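Local structure of citrate synthase (Mycobacterium tuberculosis, 4TVM) at residues Val160-Ser163 and Thr164-Leu168; Asn192-Thr195 and Leu196-Phe200; Ala270-Ala273 and Val274-Leu278; Leu371-Ala375 and Leu376-Thr380; Gly390-Pro393 and Gly394-Ala397. The protein catalyses the condensation of oxaloacetate with acetyl-CoA and water to give citrate and CoA, a reaction of the Krebs cycle. One frame throughout, in Å; residues are numbered along the deposited sequence.

Contact 1 of 5, residues Val160-Ser163 and Thr164-Leu168; sequences VELS and TIRLL
With chi1 at -78°, Thr164 holds OG1 beside its own backbone N and opposite its carbonyl carbon, which turns the hydroxyl back along the helix toward Val160. There OG1 of Thr164 donates to Val160 O over 2.9 Å, while the backbone N of Thr164 reaches the same oxygen at 2.7 Å. The two donors come from opposite faces of the carbonyl plane, the hydroxyl standing 37° out of it, so one oxygen is gripped twice. Threonine suits this buried place because a helix carbonyl one turn back can satisfy its hydroxyl. Two residues further along the helix, Leu162 and Arg166 cross obliquely. The arginine runs extended from CG to NE, and Leu162 CG sits over one guanidinium face, 3.9 Å above the plane and toward its rim. Leucine thus offers an apolar surface to the flat face, and NH2 remains available for a salt bridge with Asp150. Backbone bonds from Ile165 N to Glu161 O (3.1 Å) and from Arg166 N to Leu162 O (2.8 Å) continue the helical ladder. Glu161 turns its carboxylate elsewhere, to Tyr94 and to Arg400. All this lies at the start of helix 159-182: Thr164 and Leu167 pack on Ile396 of helix 383-403, Ser163 and Leu167 on Phe252 of helix 251-262, and Leu168 on helix 85-94.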
loop_
_atom_site.group_PDB
_atom_site.type_symbol
_atom_site.label_atom_id
_atom_site.label_comp_id
_atom_site.label_asym_id
_atom_site.label_seq_id
_atom_site.Cartn_x
_atom_site.Cartn_y
_atom_site.Cartn_z
ATOM N N VAL A 160 -7.671 18.611 2.698
ATOM C CA VAL A 160 -8.041 17.429 1.934
ATOM C C VAL A 160 -8.613 17.845 0.582
ATOM O O VAL A 160 -8.409 17.196 -0.445
ATOM C CB VAL A 160 -9.116 16.669 2.674
ATOM C CG1 VAL A 160 -9.704 15.584 1.803
ATOM C CG2 VAL A 160 -8.523 16.060 3.939
ATOM N N GLU A 161 -9.338 18.944 0.609
ATOM C CA GLU A 161 -9.955 19.454 -0.563
ATOM C C GLU A 161 -8.917 19.908 -1.579
ATOM O O GLU A 161 -9.041 19.650 -2.757
ATOM C CB GLU A 161 -10.809 20.649 -0.165
ATOM C CG GLU A 161 -11.869 20.947 -1.168
ATOM C CD GLU A 161 -12.880 19.823 -1.249
ATOM O OE1 GLU A 161 -13.824 19.802 -0.430
ATOM O OE2 GLU A 161 -12.711 18.948 -2.123
ATOM N N LEU A 162 -7.906 20.619 -1.103
ATOM C CA LEU A 162 -6.885 21.168 -1.951
ATOM C C LEU A 162 -6.016 20.057 -2.531
ATOM O O LEU A 162 -5.661 20.111 -3.717
ATOM C CB LEU A 162 -6.042 22.123 -1.126
ATOM C CG LEU A 162 -4.915 22.883 -1.807
ATOM C CD1 LEU A 162 -5.414 23.681 -2.997
ATOM C CD2 LEU A 162 -4.239 23.789 -0.796
ATOM N N SER A 163 -5.691 19.030 -1.742
ATOM C CA SER A 163 -4.952 17.901 -2.316
ATOM C C SER A 163 -5.827 16.886 -3.043
ATOM O O SER A 163 -5.304 16.034 -3.780
ATOM C CB SER A 163 -4.033 17.202 -1.284
ATOM O OG SER A 163 -4.739 16.704 -0.158
ATOM N N THR A 164 -7.140 16.932 -2.851
ATOM C CA THR A 164 -8.038 16.181 -3.763
ATOM C C THR A 164 -7.913 16.814 -5.143
ATOM O O THR A 164 -7.721 16.129 -6.140
ATOM C CB THR A 164 -9.477 16.215 -3.269
ATOM O OG1 THR A 164 -9.612 15.271 -2.202
ATOM C CG2 THR A 164 -10.497 15.912 -4.385
ATOM N N ILE A 165 -7.949 18.137 -5.173
ATOM C CA ILE A 165 -7.815 18.880 -6.412
ATOM C C ILE A 165 -6.464 18.633 -7.041
ATOM O O ILE A 165 -6.371 18.224 -8.199
ATOM C CB ILE A 165 -8.034 20.399 -6.183
ATOM C CG1 ILE A 165 -9.426 20.661 -5.589
ATOM C CG2 ILE A 165 -7.938 21.146 -7.485
ATOM C CD1 ILE A 165 -10.555 19.927 -6.325
ATOM N N ARG A 166 -5.411 18.895 -6.277
ATOM C CA ARG A 166 -4.043 18.666 -6.743
ATOM C C ARG A 166 -3.828 17.288 -7.364
ATOM O O ARG A 166 -3.111 17.153 -8.350
ATOM C CB ARG A 166 -3.077 18.837 -5.586
ATOM C CG ARG A 166 -2.434 20.198 -5.539
ATOM C CD ARG A 166 -2.085 20.614 -4.139
ATOM N NE ARG A 166 -1.472 21.924 -4.173
ATOM C CZ ARG A 166 -0.957 22.540 -3.115
ATOM N NH1 ARG A 166 -0.975 21.951 -1.916
ATOM N NH2 ARG A 166 -0.420 23.751 -3.262
ATOM N N LEU A 167 -4.435 16.260 -6.795
ATOM C CA LEU A 167 -4.293 14.901 -7.347
ATOM C C LEU A 167 -5.054 14.733 -8.636
ATOM O O LEU A 167 -4.546 14.158 -9.585
ATOM C CB LEU A 167 -4.786 13.852 -6.347
ATOM C CG LEU A 167 -3.718 13.300 -5.399
ATOM C CD1 LEU A 167 -4.340 12.737 -4.136
ATOM C CD2 LEU A 167 -2.929 12.223 -6.112
ATOM N N LEU A 168 -6.290 15.201 -8.669
ATOM C CA LEU A 168 -7.092 15.049 -9.878
ATOM C C LEU A 168 -6.487 15.833 -11.032
ATOM O O LEU A 168 -6.562 15.406 -12.185
ATOM C CB LEU A 168 -8.520 15.526 -9.641
ATOM C CG LEU A 168 -9.377 14.556 -8.855
ATOM C CD1 LEU A 168 -10.625 15.293 -8.405
ATOM C CD2 LEU A 168 -9.732 13.359 -9.721
#

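Contact 2 of 5, residues Asn192-Thr195 and Leu196-Phe200; sequences NSLT and LVENF
Leu194 and Glu198 meet with their side chains at about a right angle, CD2 of the leucine coming to 3.8 Å from CD of the glutamate. The glutamate is extended beyond CG, and its CG lies anti to the backbone N (chi1 -177°), which carries the carboxylate past the leucine methyl. The other branch of Leu194 serves a different neighbour: Leu194 CD1 approaches Asn199 CA at 3.7 Å. Closer to the backbone, Leu194 CB stands 3.8 Å from Asn199 CB. Leu194 precedes helix 196-205 and the other two lie in its first turn, with Thr195 at the N-cap. Leu194 and Asn199 occupy the two positions that a hydrophobic staple would join, although here the partner inside the helix is polar and offers chiefly its aliphatic base. Thr195 makes no capping bond with its side chain. Instead it packs its carbon atoms on the first turn, CG2 lying 4.0 Å from Val197 CB and Thr195 CB lying 3.9 Å from Glu198 CB. Asparagine suits position 199 because OD1 of Asn199 accepts from the backbone N of Asp191, tying the preceding loop to the helix. Val197 meanwhile packs on Leu222 of helix 216-229.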
loop_
_atom_site.group_PDB
_atom_site.type_symbol
_atom_site.label_atom_id
_atom_site.label_comp_id
_atom_site.label_asym_id
_atom_site.label_seq_id
_atom_site.Cartn_x
_atom_site.Cartn_y
_atom_site.Cartn_z
ATOM N N ASN A 192 -4.551 25.893 -21.297
ATOM C CA ASN A 192 -5.796 26.279 -20.593
ATOM C C ASN A 192 -7.038 26.150 -21.431
ATOM O O ASN A 192 -8.137 26.190 -20.911
ATOM C CB ASN A 192 -5.749 27.722 -20.067
ATOM C CG ASN A 192 -5.298 27.797 -18.621
ATOM O OD1 ASN A 192 -5.558 26.891 -17.818
ATOM N ND2 ASN A 192 -4.618 28.876 -18.281
ATOM N N SER A 193 -6.857 25.982 -22.730
ATOM C CA SER A 193 -7.960 25.957 -23.641
ATOM C C SER A 193 -8.417 24.524 -23.938
ATOM O O SER A 193 -9.160 24.308 -24.888
ATOM C CB SER A 193 -7.555 26.669 -24.932
ATOM O OG SER A 193 -7.164 25.757 -25.948
ATOM N N LEU A 194 -7.995 23.549 -23.136
ATOM C CA LEU A 194 -8.425 22.206 -23.368
ATOM C C LEU A 194 -9.074 21.675 -22.138
ATOM O O LEU A 194 -8.914 22.196 -21.052
ATOM C CB LEU A 194 -7.258 21.304 -23.695
ATOM C CG LEU A 194 -6.486 21.666 -24.955
ATOM C CD1 LEU A 194 -5.450 20.590 -25.221
ATOM C CD2 LEU A 194 -7.400 21.864 -26.161
ATOM N N THR A 195 -9.799 20.600 -22.369
ATOM C CA THR A 195 -10.380 19.738 -21.382
ATOM C C THR A 195 -9.234 18.998 -20.717
ATOM O O THR A 195 -8.146 18.953 -21.263
ATOM C CB THR A 195 -11.336 18.823 -22.174
ATOM O OG1 THR A 195 -12.634 19.418 -22.199
ATOM C CG2 THR A 195 -11.460 17.490 -21.641
ATOM N N LEU A 196 -9.466 18.468 -19.522
ATOM C CA LEU A 196 -8.446 17.761 -18.801
ATOM C C LEU A 196 -8.026 16.552 -19.603
ATOM O O LEU A 196 -6.841 16.317 -19.779
ATOM C CB LEU A 196 -8.955 17.303 -17.439
ATOM C CG LEU A 196 -8.033 16.337 -16.669
ATOM C CD1 LEU A 196 -6.969 17.081 -15.844
ATOM C CD2 LEU A 196 -8.821 15.410 -15.743
ATOM N N VAL A 197 -9.006 15.793 -20.084
ATOM C CA VAL A 197 -8.766 14.567 -20.833
ATOM C C VAL A 197 -8.123 14.899 -22.165
ATOM O O VAL A 197 -7.225 14.188 -22.621
ATOM C CB VAL A 197 -10.077 13.785 -21.086
ATOM C CG1 VAL A 197 -9.849 12.606 -22.039
ATOM C CG2 VAL A 197 -10.668 13.277 -19.779
ATOM N N GLU A 198 -8.576 15.965 -22.806
ATOM C CA GLU A 198 -8.021 16.337 -24.108
ATOM C C GLU A 198 -6.612 16.876 -23.897
ATOM O O GLU A 198 -5.705 16.639 -24.686
ATOM C CB GLU A 198 -8.929 17.375 -24.815
ATOM C CG GLU A 198 -8.485 17.779 -26.215
ATOM C CD GLU A 198 -9.470 18.713 -26.911
ATOM O OE1 GLU A 198 -10.451 19.167 -26.251
ATOM O OE2 GLU A 198 -9.250 18.984 -28.124
ATOM N N ASN A 199 -6.427 17.601 -22.814
ATOM C CA ASN A 199 -5.130 18.133 -22.512
ATOM C C ASN A 199 -4.178 16.998 -22.098
ATOM O O ASN A 199 -2.972 17.063 -22.341
ATOM C CB ASN A 199 -5.258 19.123 -21.386
ATOM C CG ASN A 199 -3.948 19.665 -20.979
ATOM O OD1 ASN A 199 -3.301 20.337 -21.761
ATOM N ND2 ASN A 199 -3.518 19.356 -19.753
ATOM N N PHE A 200 -4.716 15.965 -21.457
ATOM C CA PHE A 200 -3.901 14.816 -21.117
ATOM C C PHE A 200 -3.353 14.181 -22.379
ATOM O O PHE A 200 -2.196 13.782 -22.428
ATOM C CB PHE A 200 -4.673 13.788 -20.292
ATOM C CG PHE A 200 -4.031 12.427 -20.297
ATOM C CD1 PHE A 200 -2.801 12.218 -19.666
ATOM C CD2 PHE A 200 -4.629 11.359 -20.950
ATOM C CE1 PHE A 200 -2.195 10.979 -19.692
ATOM C CE2 PHE A 200 -4.026 10.117 -20.966
ATOM C CZ PHE A 200 -2.804 9.922 -20.347
#

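Contact 3 of 5, residues Ala270-Ala273 and Val274-Leu278; sequences ANQA and VLEML
Gln272 and Glu276 stand one turn apart on helix 270-281, whose beginning lies close to the oxaloacetate pocket: the side chain of Ala270 is about 4 Å from that of the pocket residue Asp366. Glu276 sets CG beside its own backbone N (chi1 -75°) and then runs extended, which leads its carboxylate back toward Gln272. OE2 of Glu276 comes to 3.3 Å from CG of Gln272, so the carboxylate meets the aliphatic part of the glutamine. Amide and carboxylate planes are 34° apart; although NE2 of Gln272 lies 3.4 Å from OE2 of Glu276, the angle is too poor for a hydrogen bond. Long polar chains suit this flank, since their methylenes can pack along the helix while Glu276, exposed, keeps its carboxylate at the protein surface. Beneath them the backbone is held by Glu276 N to Gln272 O at 3.0 Å and Met277 N to Ala273 O at 2.8 Å. Val274 N donates to Ala270 O over 3.3 Å and more weakly to Asn271 O, while CG2 of Val274 lies 3.4 Å from Ala270 O. On another flank Leu275 packs against Arg374 and Leu278 against Leu371, both of helix 367-375, and Leu275 also reaches Phe383 at the start of helix 383-403.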
loop_
_atom_site.group_PDB
_atom_site.type_symbol
_atom_site.label_atom_id
_atom_site.label_comp_id
_atom_site.label_asym_id
_atom_site.label_seq_id
_atom_site.Cartn_x
_atom_site.Cartn_y
_atom_site.Cartn_z
ATOM N N ALA A 270 -3.837 -6.540 -15.808
ATOM C CA ALA A 270 -4.587 -7.557 -16.524
ATOM C C ALA A 270 -4.712 -7.168 -17.992
ATOM O O ALA A 270 -4.609 -8.026 -18.871
ATOM C CB ALA A 270 -5.961 -7.727 -15.915
ATOM N N ASN A 271 -4.946 -5.881 -18.255
ATOM C CA ASN A 271 -4.912 -5.367 -19.631
ATOM C C ASN A 271 -3.586 -5.705 -20.265
ATOM O O ASN A 271 -3.560 -6.206 -21.379
ATOM C CB ASN A 271 -5.039 -3.849 -19.691
ATOM C CG ASN A 271 -6.332 -3.329 -19.112
ATOM O OD1 ASN A 271 -7.404 -3.873 -19.363
ATOM N ND2 ASN A 271 -6.237 -2.237 -18.346
ATOM N N GLN A 272 -2.491 -5.412 -19.553
ATOM C CA GLN A 272 -1.134 -5.653 -20.058
ATOM C C GLN A 272 -0.861 -7.151 -20.272
ATOM O O GLN A 272 -0.126 -7.527 -21.183
ATOM C CB GLN A 272 -0.060 -5.031 -19.131
ATOM C CG GLN A 272 1.331 -5.661 -19.301
ATOM C CD GLN A 272 2.455 -4.925 -18.582
ATOM O OE1 GLN A 272 2.436 -4.759 -17.362
ATOM N NE2 GLN A 272 3.468 -4.525 -19.335
ATOM N N ALA A 273 -1.447 -8.009 -19.446
ATOM C CA ALA A 273 -1.270 -9.455 -19.608
ATOM C C ALA A 273 -1.815 -9.952 -20.945
ATOM O O ALA A 273 -1.231 -10.839 -21.581
ATOM C CB ALA A 273 -1.919 -10.208 -18.450
ATOM N N VAL A 274 -2.930 -9.363 -21.359
ATOM C CA VAL A 274 -3.617 -9.741 -22.590
ATOM C C VAL A 274 -2.765 -9.407 -23.804
ATOM O O VAL A 274 -2.614 -10.208 -24.723
ATOM C CB VAL A 274 -4.983 -9.025 -22.677
ATOM C CG1 VAL A 274 -5.606 -9.158 -24.058
ATOM C CG2 VAL A 274 -5.919 -9.587 -21.619
ATOM N N LEU A 275 -2.206 -8.213 -23.804
ATOM C CA LEU A 275 -1.341 -7.819 -24.894
ATOM C C LEU A 275 -0.136 -8.718 -24.915
ATOM O O LEU A 275 0.319 -9.132 -25.963
ATOM C CB LEU A 275 -0.908 -6.374 -24.728
ATOM C CG LEU A 275 -1.800 -5.372 -25.447
ATOM C CD1 LEU A 275 -1.358 -5.249 -26.889
ATOM C CD2 LEU A 275 -3.267 -5.758 -25.386
ATOM N N GLU A 276 0.371 -9.024 -23.739
ATOM C CA GLU A 276 1.527 -9.882 -23.633
ATOM C C GLU A 276 1.183 -11.227 -24.209
ATOM O O GLU A 276 2.022 -11.864 -24.839
ATOM C CB GLU A 276 1.961 -10.027 -22.180
ATOM C CG GLU A 276 2.664 -8.791 -21.657
ATOM C CD GLU A 276 2.947 -8.852 -20.159
ATOM O OE1 GLU A 276 2.486 -9.797 -19.477
ATOM O OE2 GLU A 276 3.635 -7.938 -19.661
ATOM N N MET A 277 -0.049 -11.667 -23.986
ATOM C CA MET A 277 -0.492 -12.886 -24.621
ATOM C C MET A 277 -0.399 -12.682 -26.108
ATOM O O MET A 277 0.066 -13.536 -26.836
ATOM C CB MET A 277 -1.927 -13.210 -24.289
ATOM C CG MET A 277 -2.418 -14.454 -25.017
ATOM S SD MET A 277 -4.223 -14.606 -25.085
ATOM C CE MET A 277 -4.629 -14.893 -23.351
ATOM N N LEU A 278 -0.869 -11.538 -26.554
ATOM C CA LEU A 278 -0.883 -11.262 -27.976
ATOM C C LEU A 278 0.486 -11.163 -28.583
ATOM O O LEU A 278 0.691 -11.633 -29.684
ATOM C CB LEU A 278 -1.648 -9.977 -28.279
ATOM C CG LEU A 278 -3.159 -10.117 -28.088
ATOM C CD1 LEU A 278 -3.838 -8.763 -28.235
ATOM C CD2 LEU A 278 -3.759 -11.133 -29.041
#

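Contact 4 of 5, residues Leu371-Ala375 and Leu376-Thr380; sequences LIYRA and LGFPT
Tyr373 O accepts the backbone N of Phe378 at 3.0 Å, and Arg374 O accepts that of Gly377 at 2.9 Å. Together these two bonds close helix 367-375 in a Schellman motif. The second donor stands well above its carbonyl plane, 63° out of it, whereas Leu376 N sits almost in line with the carbonyl bond of Ile372, 2.7 Å from Ile372 O, although its N-H is bent (144° at the hydrogen). Gly377 has a positive phi of 94°, where a side chain would be jammed against the carbonyl oxygen before it, so glycine is the natural residue for this turn. Beyond the polar core comes a CA-H...O contact, Arg374 CA to Phe378 O at 3.4 Å. The apolar contact usual for the motif joins the two residues linked by its six-to-one bond: CB of Tyr373 and CB of Phe378 are 4.2 Å apart. Phe378 also presents its ring edge to Tyr373 O, which lies 3.5 Å from CD2 of Phe378. Ile372 and Leu376 lie side by side, pointing the same way, with Ile372 CG2 4.0 Å from Leu376 CD1; both are branched apolar chains suited to filling a groove between helices. That pair packs on helices 216-229 and 317-329, Phe378 rests on helix 196-205 through Phe200 and Leu201, and Thr380 touches helix 270-281.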
loop_
_atom_site.group_PDB
_atom_site.type_symbol
_atom_site.label_atom_id
_atom_site.label_comp_id
_atom_site.label_asym_id
_atom_site.label_seq_id
_atom_site.Cartn_x
_atom_site.Cartn_y
_atom_site.Cartn_z
ATOM N N LEU A 371 -7.134 -3.486 -26.429
ATOM C CA LEU A 371 -7.117 -3.235 -27.870
ATOM C C LEU A 371 -7.368 -1.788 -28.134
ATOM O O LEU A 371 -6.665 -1.176 -28.925
ATOM C CB LEU A 371 -8.193 -4.052 -28.563
ATOM C CG LEU A 371 -8.185 -5.522 -28.138
ATOM C CD1 LEU A 371 -9.288 -6.280 -28.867
ATOM C CD2 LEU A 371 -6.809 -6.144 -28.361
ATOM N N ILE A 372 -8.360 -1.235 -27.442
ATOM C CA ILE A 372 -8.698 0.187 -27.578
ATOM C C ILE A 372 -7.505 1.056 -27.224
ATOM O O ILE A 372 -7.042 1.863 -28.031
ATOM C CB ILE A 372 -9.873 0.570 -26.669
ATOM C CG1 ILE A 372 -11.125 -0.204 -27.090
ATOM C CG2 ILE A 372 -10.155 2.062 -26.749
ATOM C CD1 ILE A 372 -12.367 0.179 -26.327
ATOM N N TYR A 373 -6.999 0.904 -26.015
ATOM C CA TYR A 373 -5.849 1.714 -25.605
ATOM C C TYR A 373 -4.778 1.629 -26.673
ATOM O O TYR A 373 -4.243 2.648 -27.081
ATOM C CB TYR A 373 -5.251 1.208 -24.296
ATOM C CG TYR A 373 -5.999 1.553 -23.039
ATOM C CD1 TYR A 373 -6.732 2.739 -22.920
ATOM C CD2 TYR A 373 -5.889 0.729 -21.915
ATOM C CE1 TYR A 373 -7.369 3.066 -21.732
ATOM C CE2 TYR A 373 -6.531 1.040 -20.723
ATOM C CZ TYR A 373 -7.269 2.204 -20.635
ATOM O OH TYR A 373 -7.903 2.518 -19.451
ATOM N N ARG A 374 -4.451 0.416 -27.117
ATOM C CA ARG A 374 -3.444 0.260 -28.159
ATOM C C ARG A 374 -3.893 0.966 -29.426
ATOM O O ARG A 374 -3.093 1.622 -30.085
ATOM C CB ARG A 374 -3.159 -1.213 -28.481
ATOM C CG ARG A 374 -2.207 -1.352 -29.663
ATOM C CD ARG A 374 -1.815 -2.786 -29.926
ATOM N NE ARG A 374 -0.707 -2.854 -30.869
ATOM C CZ ARG A 374 0.576 -2.647 -30.560
ATOM N NH1 ARG A 374 0.949 -2.338 -29.317
ATOM N NH2 ARG A 374 1.502 -2.753 -31.502
ATOM N N ALA A 375 -5.175 0.814 -29.755
ATOM C CA ALA A 375 -5.801 1.522 -30.872
ATOM C C ALA A 375 -5.600 3.031 -30.804
ATOM O O ALA A 375 -5.380 3.665 -31.824
ATOM C CB ALA A 375 -7.291 1.201 -30.948
ATOM N N LEU A 376 -5.656 3.601 -29.606
ATOM C CA LEU A 376 -5.466 5.051 -29.440
ATOM C C LEU A 376 -3.991 5.427 -29.443
ATOM O O LEU A 376 -3.659 6.611 -29.269
ATOM C CB LEU A 376 -6.130 5.561 -28.149
ATOM C CG LEU A 376 -7.549 5.034 -27.866
ATOM C CD1 LEU A 376 -8.079 5.466 -26.507
ATOM C CD2 LEU A 376 -8.516 5.441 -28.972
ATOM N N GLY A 377 -3.109 4.437 -29.619
ATOM C CA GLY A 377 -1.663 4.690 -29.650
ATOM C C GLY A 377 -0.924 4.530 -28.321
ATOM O O GLY A 377 0.268 4.883 -28.209
ATOM N N PHE A 378 -1.607 3.995 -27.304
ATOM C CA PHE A 378 -0.965 3.789 -26.022
ATOM C C PHE A 378 -0.182 2.503 -26.088
ATOM O O PHE A 378 -0.709 1.471 -26.543
ATOM C CB PHE A 378 -1.984 3.756 -24.889
ATOM C CG PHE A 378 -2.605 5.109 -24.594
ATOM C CD1 PHE A 378 -1.849 6.117 -24.019
ATOM C CD2 PHE A 378 -3.919 5.371 -24.910
ATOM C CE1 PHE A 378 -2.394 7.350 -23.768
ATOM C CE2 PHE A 378 -4.476 6.603 -24.655
ATOM C CZ PHE A 378 -3.708 7.598 -24.085
ATOM N N PRO A 379 1.087 2.545 -25.641
ATOM C CA PRO A 379 1.890 1.368 -25.595
ATOM C C PRO A 379 1.558 0.573 -24.337
ATOM O O PRO A 379 1.058 1.143 -23.354
ATOM C CB PRO A 379 3.296 1.927 -25.526
ATOM C CG PRO A 379 3.166 3.237 -24.805
ATOM C CD PRO A 379 1.784 3.732 -25.084
ATOM N N THR A 380 1.851 -0.731 -24.361
ATOM C CA THR A 380 1.315 -1.638 -23.382
ATOM C C THR A 380 1.684 -1.237 -21.951
ATOM O O THR A 380 0.905 -1.457 -21.028
ATOM C CB THR A 380 1.750 -3.090 -23.693
ATOM O OG1 THR A 380 1.302 -3.449 -25.012
ATOM C CG2 THR A 380 1.148 -4.062 -22.687
#

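Contact 5 of 5, residues Gly390-Pro393 and Gly394-Ala397; sequences GRLP and GWIA. With OAA (oxaloacetate ion), chain B.
Arg391 starts from a CB 4.2 Å from CE2 of Trp395 and places its CG over the indole. This is a CH-pi contact, CG of Arg391 lying 3.5 Å from the centroid of the Trp395 five-membered ring, 20° off its normal. The chain then bends, and CD stays 4.1 Å from Trp395 NE1, given room by Gly394, which has no side chain. NE donates to His229 O, and NH1 has a long, weak ion pair with Glu233. NH2 of Arg391 donates to O3 of the bound oxaloacetate over 3.0 Å, with an N-H...O angle of 165° and O3 in the guanidinium plane at its edge. The guanidinium stands 86° to the indole, so the ring face lies against the aliphatic stem while the charged end turns to the oxaloacetate. Pro393 brings no N-H to the turn before it, and helix 383-403 kinks there. Leu392 CD1 packs 3.8 Å from Ile396 CD1. Leu392 and Ile396 face helix 159-182, Pro393 helix 85-94, and Trp395 helices 236-246 and 251-262.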
loop_
_atom_site.group_PDB
_atom_site.type_symbol
_atom_site.label_atom_id
_atom_site.label_comp_id
_atom_site.label_asym_id
_atom_site.label_seq_id
_atom_site.Cartn_x
_atom_site.Cartn_y
_atom_site.Cartn_z
ATOM N N GLY A 390 -7.938 6.649 -14.140
ATOM C CA GLY A 390 -9.394 6.487 -14.139
ATOM C C GLY A 390 -9.894 6.167 -12.763
ATOM O O GLY A 390 -10.892 6.705 -12.318
ATOM N N ARG A 391 -9.183 5.296 -12.067
ATOM C CA ARG A 391 -9.582 4.903 -10.723
ATOM C C ARG A 391 -9.366 5.970 -9.648
ATOM O O ARG A 391 -9.970 5.897 -8.555
ATOM C CB ARG A 391 -8.835 3.636 -10.329
ATOM C CG ARG A 391 -9.182 3.125 -8.958
ATOM C CD ARG A 391 -10.674 2.943 -8.774
ATOM N NE ARG A 391 -11.212 1.974 -9.729
ATOM C CZ ARG A 391 -11.042 0.648 -9.661
ATOM N NH1 ARG A 391 -10.317 0.086 -8.694
ATOM N NH2 ARG A 391 -11.573 -0.126 -10.595
ATOM N N LEU A 392 -8.516 6.953 -9.934
ATOM C CA LEU A 392 -8.170 7.955 -8.925
ATOM C C LEU A 392 -9.367 8.532 -8.165
ATOM O O LEU A 392 -9.321 8.677 -6.950
ATOM C CB LEU A 392 -7.361 9.057 -9.575
ATOM C CG LEU A 392 -6.914 10.243 -8.731
ATOM C CD1 LEU A 392 -5.992 9.831 -7.596
ATOM C CD2 LEU A 392 -6.219 11.256 -9.640
ATOM N N PRO A 393 -10.439 8.912 -8.871
ATOM C CA PRO A 393 -11.598 9.460 -8.164
ATOM C C PRO A 393 -12.203 8.487 -7.141
ATOM O O PRO A 393 -12.714 8.898 -6.080
ATOM C CB PRO A 393 -12.583 9.754 -9.302
ATOM C CG PRO A 393 -12.085 8.963 -10.473
ATOM C CD PRO A 393 -10.604 9.062 -10.324
ATOM N N GLY A 394 -12.127 7.204 -7.441
ATOM C CA GLY A 394 -12.699 6.197 -6.565
ATOM C C GLY A 394 -11.823 6.043 -5.356
ATOM O O GLY A 394 -12.305 6.003 -4.210
ATOM N N TRP A 395 -10.527 5.927 -5.608
ATOM C CA TRP A 395 -9.555 5.909 -4.524
ATOM C C TRP A 395 -9.832 7.038 -3.600
ATOM O O TRP A 395 -9.870 6.857 -2.397
ATOM C CB TRP A 395 -8.127 6.027 -5.042
ATOM C CG TRP A 395 -7.620 4.768 -5.674
ATOM C CD1 TRP A 395 -8.112 3.531 -5.520
ATOM C CD2 TRP A 395 -6.510 4.657 -6.567
ATOM N NE1 TRP A 395 -7.388 2.630 -6.259
ATOM C CE2 TRP A 395 -6.403 3.302 -6.927
ATOM C CE3 TRP A 395 -5.614 5.585 -7.126
ATOM C CZ2 TRP A 395 -5.448 2.841 -7.809
ATOM C CZ3 TRP A 395 -4.638 5.116 -7.998
ATOM C CH2 TRP A 395 -4.558 3.750 -8.322
ATOM N N ILE A 396 -10.053 8.206 -4.155
ATOM C CA ILE A 396 -10.212 9.403 -3.334
ATOM C C ILE A 396 -11.517 9.397 -2.548
ATOM O O ILE A 396 -11.548 9.800 -1.384
ATOM C CB ILE A 396 -10.095 10.671 -4.202
ATOM C CG1 ILE A 396 -8.656 10.836 -4.664
ATOM C CG2 ILE A 396 -10.487 11.910 -3.416
ATOM C CD1 ILE A 396 -8.408 11.981 -5.630
ATOM N N ALA A 397 -12.595 8.959 -3.200
ATOM C CA ALA A 397 -13.929 8.972 -2.627
ATOM C C ALA A 397 -14.005 8.106 -1.400
ATOM O O ALA A 397 -14.657 8.484 -0.420
ATOM C CB ALA A 397 -14.910 8.469 -3.662
HETATM O O1 OAA B . -11.849 -2.408 -12.771
HETATM O O2 OAA B . -10.816 -3.586 -14.344
HETATM O O4 OAA B . -12.154 -5.980 -9.713
HETATM O O5 OAA B . -11.708 -4.088 -8.702
HETATM O O3 OAA B . -10.743 -3.007 -10.671
HETATM C C1 OAA B . -11.333 -3.470 -13.201
HETATM C C2 OAA B . -11.361 -4.655 -12.275
HETATM C C3 OAA B . -11.226 -4.105 -10.877
HETATM C C4 OAA B . -11.702 -4.809 -9.703
#

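Along the chain the five contacts follow in series; none nests in or crosses another. Contact 1 lies at the start of helix 159-182, and contact 2 ends the loop after that helix by starting helix 196-205; Leu168 and Leu196 touch between them. Contact 3 opens helix 270-281. Contact 4 closes helix 367-375 and leads into the loop before helix 383-403, on which contact 5 lies. Contacts 3 and 4 pack together through Leu275 with Thr380 and Arg374, while Phe378 of contact 4 meets Phe200 of contact 2. Contact 5, near the chain's centre, packs on contact 1 through Leu392 and Ile396, joining the oxaloacetate pocket to helix 159-182.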